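Local coordinates for Peptide/nickel transport system substrate-binding protein (Listeria monocytogenes serotype 1/2a, PDB 5KZT), which binds peptides and probably delivers them to an oligopeptide transporter as its OppA-type substrate-binding protein, at residues S100-N108 with F117-V127. Numbering follows the deposited sequence.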
ATOM      1  N   SER A 100      -6.432  17.046 -11.424  1.00 16.18           N
ATOM      2  CA  SER A 100      -6.235  16.019 -10.387  1.00 15.90           C
ATOM      3  C   SER A 100      -4.921  16.156  -9.612  1.00 15.15           C
ATOM      4  O   SER A 100      -4.879  15.868  -8.426  1.00 15.06           O
ATOM      5  CB  SER A 100      -6.365  14.610 -10.939  1.00 16.17           C
ATOM      6  OG  SER A 100      -5.271  14.289 -11.750  1.00 16.70           O
ATOM      7  N   TRP A 101      -3.851  16.575 -10.260  1.00 15.02           N
ATOM      8  CA  TRP A 101      -2.604  16.789  -9.530  1.00 14.56           C
ATOM      9  C   TRP A 101      -2.756  18.002  -8.588  1.00 14.67           C
ATOM     10  O   TRP A 101      -2.314  17.949  -7.437  1.00 14.76           O
ATOM     11  CB  TRP A 101      -1.448  16.980 -10.476  1.00 14.53           C
ATOM     12  CG  TRP A 101      -1.079  15.787 -11.289  1.00 14.32           C
ATOM     13  CD1 TRP A 101      -1.859  14.712 -11.628  1.00 14.23           C
ATOM     14  CD2 TRP A 101       0.170  15.584 -11.918  1.00 14.37           C
ATOM     15  NE1 TRP A 101      -1.157  13.848 -12.445  1.00 14.32           N
ATOM     16  CE2 TRP A 101       0.098  14.362 -12.634  1.00 14.63           C
ATOM     17  CE3 TRP A 101       1.370  16.298 -11.918  1.00 14.60           C
ATOM     18  CZ2 TRP A 101       1.187  13.854 -13.366  1.00 14.63           C
ATOM     19  CZ3 TRP A 101       2.446  15.794 -12.662  1.00 14.79           C
ATOM     20  CH2 TRP A 101       2.337  14.591 -13.364  1.00 14.87           C
ATOM     21  N   ARG A 102      -3.435  19.060  -9.040  1.00 14.69           N
ATOM     22  CA  ARG A 102      -3.708  20.170  -8.133  1.00 15.12           C
ATOM     23  C   ARG A 102      -4.596  19.700  -6.964  1.00 15.00           C
ATOM     24  O   ARG A 102      -4.367  20.092  -5.822  1.00 15.32           O
ATOM     25  CB  ARG A 102      -4.342  21.348  -8.861  1.00 15.78           C
ATOM     26  CG  ARG A 102      -3.456  22.055  -9.867  1.00 16.13           C
ATOM     27  CD  ARG A 102      -4.225  23.163 -10.561  1.00 17.01           C
ATOM     28  NE  ARG A 102      -3.423  23.874 -11.550  1.00 17.52           N
ATOM     29  CZ  ARG A 102      -3.863  24.850 -12.343  1.00 18.34           C
ATOM     30  NH1 ARG A 102      -5.099  25.309 -12.253  1.00 19.19           N
ATOM     31  NH2 ARG A 102      -3.042  25.389 -13.220  1.00 18.48           N
ATOM     32  N   ARG A 103      -5.579  18.837  -7.245  1.00 14.78           N
ATOM     33  CA  ARG A 103      -6.432  18.261  -6.199  1.00 15.14           C
ATOM     34  C   ARG A 103      -5.612  17.518  -5.151  1.00 14.68           C
ATOM     35  O   ARG A 103      -5.881  17.648  -3.960  1.00 14.87           O
ATOM     36  CB  ARG A 103      -7.492  17.304  -6.784  1.00 15.37           C
ATOM     37  CG  ARG A 103      -8.488  16.732  -5.785  1.00 15.78           C
ATOM     38  CD  ARG A 103      -9.691  16.142  -6.507  1.00 16.33           C
ATOM     39  NE  ARG A 103     -10.714  15.639  -5.584  1.00 16.92           N
ATOM     40  CZ  ARG A 103     -10.890  14.354  -5.251  1.00 16.76           C
ATOM     41  NH1 ARG A 103     -10.121  13.383  -5.752  1.00 16.54           N
ATOM     42  NH2 ARG A 103     -11.856  14.025  -4.406  1.00 17.31           N
ATOM     43  N   ALA A 104      -4.641  16.723  -5.607  1.00 14.19           N
ATOM     44  CA  ALA A 104      -3.791  15.935  -4.717  1.00 14.08           C
ATOM     45  C   ALA A 104      -2.951  16.771  -3.767  1.00 14.35           C
ATOM     46  O   ALA A 104      -2.759  16.353  -2.626  1.00 14.40           O
ATOM     47  CB  ALA A 104      -2.884  14.991  -5.504  1.00 13.69           C
ATOM     48  N   VAL A 105      -2.438  17.916  -4.220  1.00 14.36           N
ATOM     49  CA  VAL A 105      -1.598  18.766  -3.359  1.00 14.83           C
ATOM     50  C   VAL A 105      -2.395  19.797  -2.552  1.00 15.58           C
ATOM     51  O   VAL A 105      -1.903  20.358  -1.570  1.00 15.48           O
ATOM     52  CB  VAL A 105      -0.453  19.472  -4.127  1.00 14.87           C
ATOM     53  CG1 VAL A 105       0.549  18.448  -4.637  1.00 14.52           C
ATOM     54  CG2 VAL A 105      -0.962  20.323  -5.293  1.00 15.03           C
ATOM     55  N   ASP A 106      -3.627  20.025  -2.961  1.00 16.19           N
ATOM     56  CA  ASP A 106      -4.474  21.013  -2.305  1.00 17.50           C
ATOM     57  C   ASP A 106      -4.668  20.633  -0.831  1.00 17.83           C
ATOM     58  O   ASP A 106      -5.186  19.551  -0.528  1.00 17.22           O
ATOM     59  CB  ASP A 106      -5.822  21.096  -3.035  1.00 18.12           C
ATOM     60  CG  ASP A 106      -6.639  22.295  -2.637  1.00 19.65           C
ATOM     61  OD1 ASP A 106      -6.482  22.799  -1.492  1.00 20.21           O
ATOM     62  OD2 ASP A 106      -7.474  22.723  -3.480  1.00 20.77           O
ATOM     63  N   PRO A 107      -4.268  21.519   0.102  1.00 18.71           N
ATOM     64  CA  PRO A 107      -4.518  21.195   1.515  1.00 19.66           C
ATOM     65  C   PRO A 107      -5.963  20.844   1.884  1.00 20.55           C
ATOM     66  O   PRO A 107      -6.196  19.966   2.732  1.00 20.88           O
ATOM     67  CB  PRO A 107      -4.052  22.448   2.249  1.00 20.22           C
ATOM     68  CG  PRO A 107      -2.998  23.004   1.364  1.00 19.75           C
ATOM     69  CD  PRO A 107      -3.481  22.756  -0.037  1.00 19.30           C
ATOM     70  N   ASN A 108      -6.922  21.510   1.249  1.00 21.24           N
ATOM     71  CA  ASN A 108      -8.355  21.188   1.430  1.00 22.18           C
ATOM     72  C   ASN A 108      -8.662  19.686   1.251  1.00 21.27           C
ATOM     73  O   ASN A 108      -9.494  19.115   1.949  1.00 21.98           O
ATOM     74  CB  ASN A 108      -9.173  22.047   0.436  1.00 23.24           C
ATOM     75  CG  ASN A 108     -10.593  22.313   0.883  1.00 24.57           C
ATOM     76  OD1 ASN A 108     -11.533  22.104   0.113  1.00 26.37           O
ATOM     77  ND2 ASN A 108     -10.763  22.814   2.084  1.00 24.93           N
ATOM     78  N   PHE A 117       4.025  14.182  -4.452  1.00 14.09           N
ATOM     79  CA  PHE A 117       4.164  15.313  -5.354  1.00 14.67           C
ATOM     80  C   PHE A 117       5.335  16.245  -5.018  1.00 16.09           C
ATOM     81  O   PHE A 117       5.558  17.216  -5.738  1.00 15.96           O
ATOM     82  CB  PHE A 117       2.836  16.092  -5.445  1.00 14.60           C
ATOM     83  CG  PHE A 117       1.778  15.347  -6.170  1.00 13.85           C
ATOM     84  CD1 PHE A 117       1.088  14.303  -5.567  1.00 13.76           C
ATOM     85  CD2 PHE A 117       1.510  15.639  -7.490  1.00 14.07           C
ATOM     86  CE1 PHE A 117       0.144  13.574  -6.268  1.00 13.44           C
ATOM     87  CE2 PHE A 117       0.554  14.939  -8.183  1.00 13.73           C
ATOM     88  CZ  PHE A 117      -0.128  13.907  -7.578  1.00 13.58           C
ATOM     89  N   ASP A 118       6.104  15.924  -3.983  1.00 17.51           N
ATOM     90  CA  ASP A 118       7.428  16.537  -3.762  1.00 19.53           C
ATOM     91  C   ASP A 118       8.327  16.437  -4.996  1.00 18.60           C
ATOM     92  O   ASP A 118       9.193  17.266  -5.180  1.00 18.30           O
ATOM     93  CB  ASP A 118       8.168  15.842  -2.615  1.00 21.81           C
ATOM     94  CG  ASP A 118       7.685  16.251  -1.245  1.00 24.86           C
ATOM     95  OD1 ASP A 118       6.855  17.194  -1.111  1.00 27.15           O
ATOM     96  OD2 ASP A 118       8.188  15.627  -0.258  1.00 28.01           O
ATOM     97  N   ALA A 119       8.141  15.375  -5.781  1.00 17.61           N
ATOM     98  CA  ALA A 119       8.819  15.194  -7.069  1.00 17.56           C
ATOM     99  C   ALA A 119       8.468  16.264  -8.115  1.00 17.39           C
ATOM    100  O   ALA A 119       9.254  16.480  -9.025  1.00 17.59           O
ATOM    101  CB  ALA A 119       8.497  13.819  -7.631  1.00 17.51           C
ATOM    102  N   ILE A 120       7.291  16.909  -7.984  1.00 16.79           N
ATOM    103  CA  ILE A 120       6.798  17.913  -8.936  1.00 16.52           C
ATOM    104  C   ILE A 120       7.135  19.306  -8.402  1.00 16.78           C
ATOM    105  O   ILE A 120       7.061  19.557  -7.196  1.00 16.35           O
ATOM    106  CB  ILE A 120       5.267  17.763  -9.173  1.00 16.13           C
ATOM    107  CG1 ILE A 120       4.890  16.304  -9.498  1.00 15.70           C
ATOM    108  CG2 ILE A 120       4.778  18.687 -10.283  1.00 16.23           C
ATOM    109  CD1 ILE A 120       5.692  15.648 -10.600  1.00 15.85           C
ATOM    110  N   LYS A 121       7.517  20.194  -9.317  1.00 17.07           N
ATOM    111  CA  LYS A 121       7.924  21.538  -8.971  1.00 17.69           C
ATOM    112  C   LYS A 121       6.825  22.191  -8.136  1.00 17.11           C
ATOM    113  O   LYS A 121       5.655  22.164  -8.515  1.00 16.11           O
ATOM    114  CB  LYS A 121       8.183  22.369 -10.221  1.00 18.89           C
ATOM    115  CG  LYS A 121       8.621  23.792  -9.898  1.00 20.51           C
ATOM    116  CD  LYS A 121       8.958  24.600 -11.136  1.00 21.82           C
ATOM    117  CE  LYS A 121       9.306  26.011 -10.719  1.00 23.32           C
ATOM    118  NZ  LYS A 121       9.557  26.844 -11.925  1.00 24.69           N
ATOM    119  N   ASN A 122       7.223  22.748  -6.997  1.00 17.00           N
ATOM    120  CA  ASN A 122       6.320  23.415  -6.030  1.00 17.22           C
ATOM    121  C   ASN A 122       5.385  22.520  -5.233  1.00 16.99           C
ATOM    122  O   ASN A 122       4.616  23.021  -4.432  1.00 17.22           O
ATOM    123  CB  ASN A 122       5.526  24.555  -6.694  1.00 17.45           C
ATOM    124  CG  ASN A 122       6.423  25.684  -7.168  1.00 18.02           C
ATOM    125  OD1 ASN A 122       7.458  25.948  -6.560  1.00 18.84           O
ATOM    126  ND2 ASN A 122       6.033  26.355  -8.250  1.00 18.21           N
ATOM    127  N   GLY A 123       5.409  21.207  -5.452  1.00 16.76           N
ATOM    128  CA  GLY A 123       4.488  20.319  -4.740  1.00 16.72           C
ATOM    129  C   GLY A 123       4.586  20.424  -3.219  1.00 17.37           C
ATOM    130  O   GLY A 123       3.566  20.580  -2.532  1.00 17.54           O
ATOM    131  N   GLY A 124       5.813  20.358  -2.706  1.00 18.03           N
ATOM    132  CA  GLY A 124       6.078  20.500  -1.281  1.00 18.99           C
ATOM    133  C   GLY A 124       5.520  21.785  -0.694  1.00 19.96           C
ATOM    134  O   GLY A 124       4.815  21.772   0.315  1.00 19.92           O
ATOM    135  N   ASP A 125       5.819  22.897  -1.358  1.00 21.02           N
ATOM    136  CA  ASP A 125       5.342  24.213  -0.930  1.00 22.02           C
ATOM    137  C   ASP A 125       3.823  24.326  -0.897  1.00 21.57           C
ATOM    138  O   ASP A 125       3.253  24.950   0.001  1.00 22.21           O
ATOM    139  CB  ASP A 125       5.906  25.295  -1.860  1.00 23.27           C
ATOM    140  CG  ASP A 125       7.372  25.574  -1.619  1.00 25.00           C
ATOM    141  OD1 ASP A 125       7.939  25.072  -0.617  1.00 25.90           O
ATOM    142  OD2 ASP A 125       7.965  26.322  -2.443  1.00 26.78           O
ATOM    143  N   ILE A 126       3.161  23.712  -1.866  1.00 20.66           N
ATOM    144  CA  ILE A 126       1.709  23.779  -1.934  1.00 20.42           C
ATOM    145  C   ILE A 126       1.052  22.973  -0.793  1.00 20.78           C
ATOM    146  O   ILE A 126       0.086  23.439  -0.167  1.00 20.72           O
ATOM    147  CB  ILE A 126       1.219  23.302  -3.303  1.00 19.49           C
ATOM    148  CG1 ILE A 126       1.674  24.294  -4.381  1.00 19.66           C
ATOM    149  CG2 ILE A 126      -0.293  23.156  -3.320  1.00 19.62           C
ATOM    150  CD1 ILE A 126       1.660  23.723  -5.778  1.00 19.30           C
ATOM    151  N   VAL A 127       1.583  21.782  -0.524  1.00 20.91           N
ATOM    152  CA  VAL A 127       1.093  20.940   0.572  1.00 21.63           C
ATOM    153  C   VAL A 127       1.194  21.680   1.909  1.00 23.42           C
ATOM    154  O   VAL A 127       0.255  21.626   2.734  1.00 24.03           O
ATOM    155  CB  VAL A 127       1.818  19.574   0.596  1.00 20.89           C
ATOM    156  CG1 VAL A 127       1.558  18.800   1.886  1.00 21.50           C
ATOM    157  CG2 VAL A 127       1.342  18.760  -0.579  1.00 19.98           C
TER
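A T-shaped aromatic pair, Trp101 with Phe117, forms one end of a small hydrophobic core that joins the C-terminal part of helix 94-105 to the 3-10 turn and short helix 123-127 following it in this OppA-like solute-binding protein. The Phe117 ring presents its edge to the five-membered ring of Trp101, with the planes at 72° and the centroids 5.3 Å apart; Phe117 CE2 makes the close approach, 3.6 Å from Trp101 CG. The methyl of Ala104 meets the far part of the phenyl ring, its CB 3.4 Å from Phe117 CE1. Farther along the indole, the terminal methyl CD1 of Ile120 touches Trp101 CZ3 at 3.8 Å. Phe166 stacks on Phe117, meets Trp101 edge-to-face and accepts the indole N-H through its backbone O, which helps to set how the indole is turned.

One turn on from Trp101, Val105 forms the middle of the core and splits its two methyls between the 3-10 turn and the helix. With chi1 at -66°, CG1 lies anti to the carbonyl carbon and packs against Phe117 CB, while CG2 meets Ile126 CG2 at 3.5 Å. The short helix segments 100-105 and 123-127 run at 53° to each other; the backbones come nearest at their C-terminal ends, where the CA atoms of Val105 and Val127 are 5.2 Å apart. Beyond the helix end, Pro107 closes the contact by setting its ring CG 3.5 Å from the backbone O of Ile126.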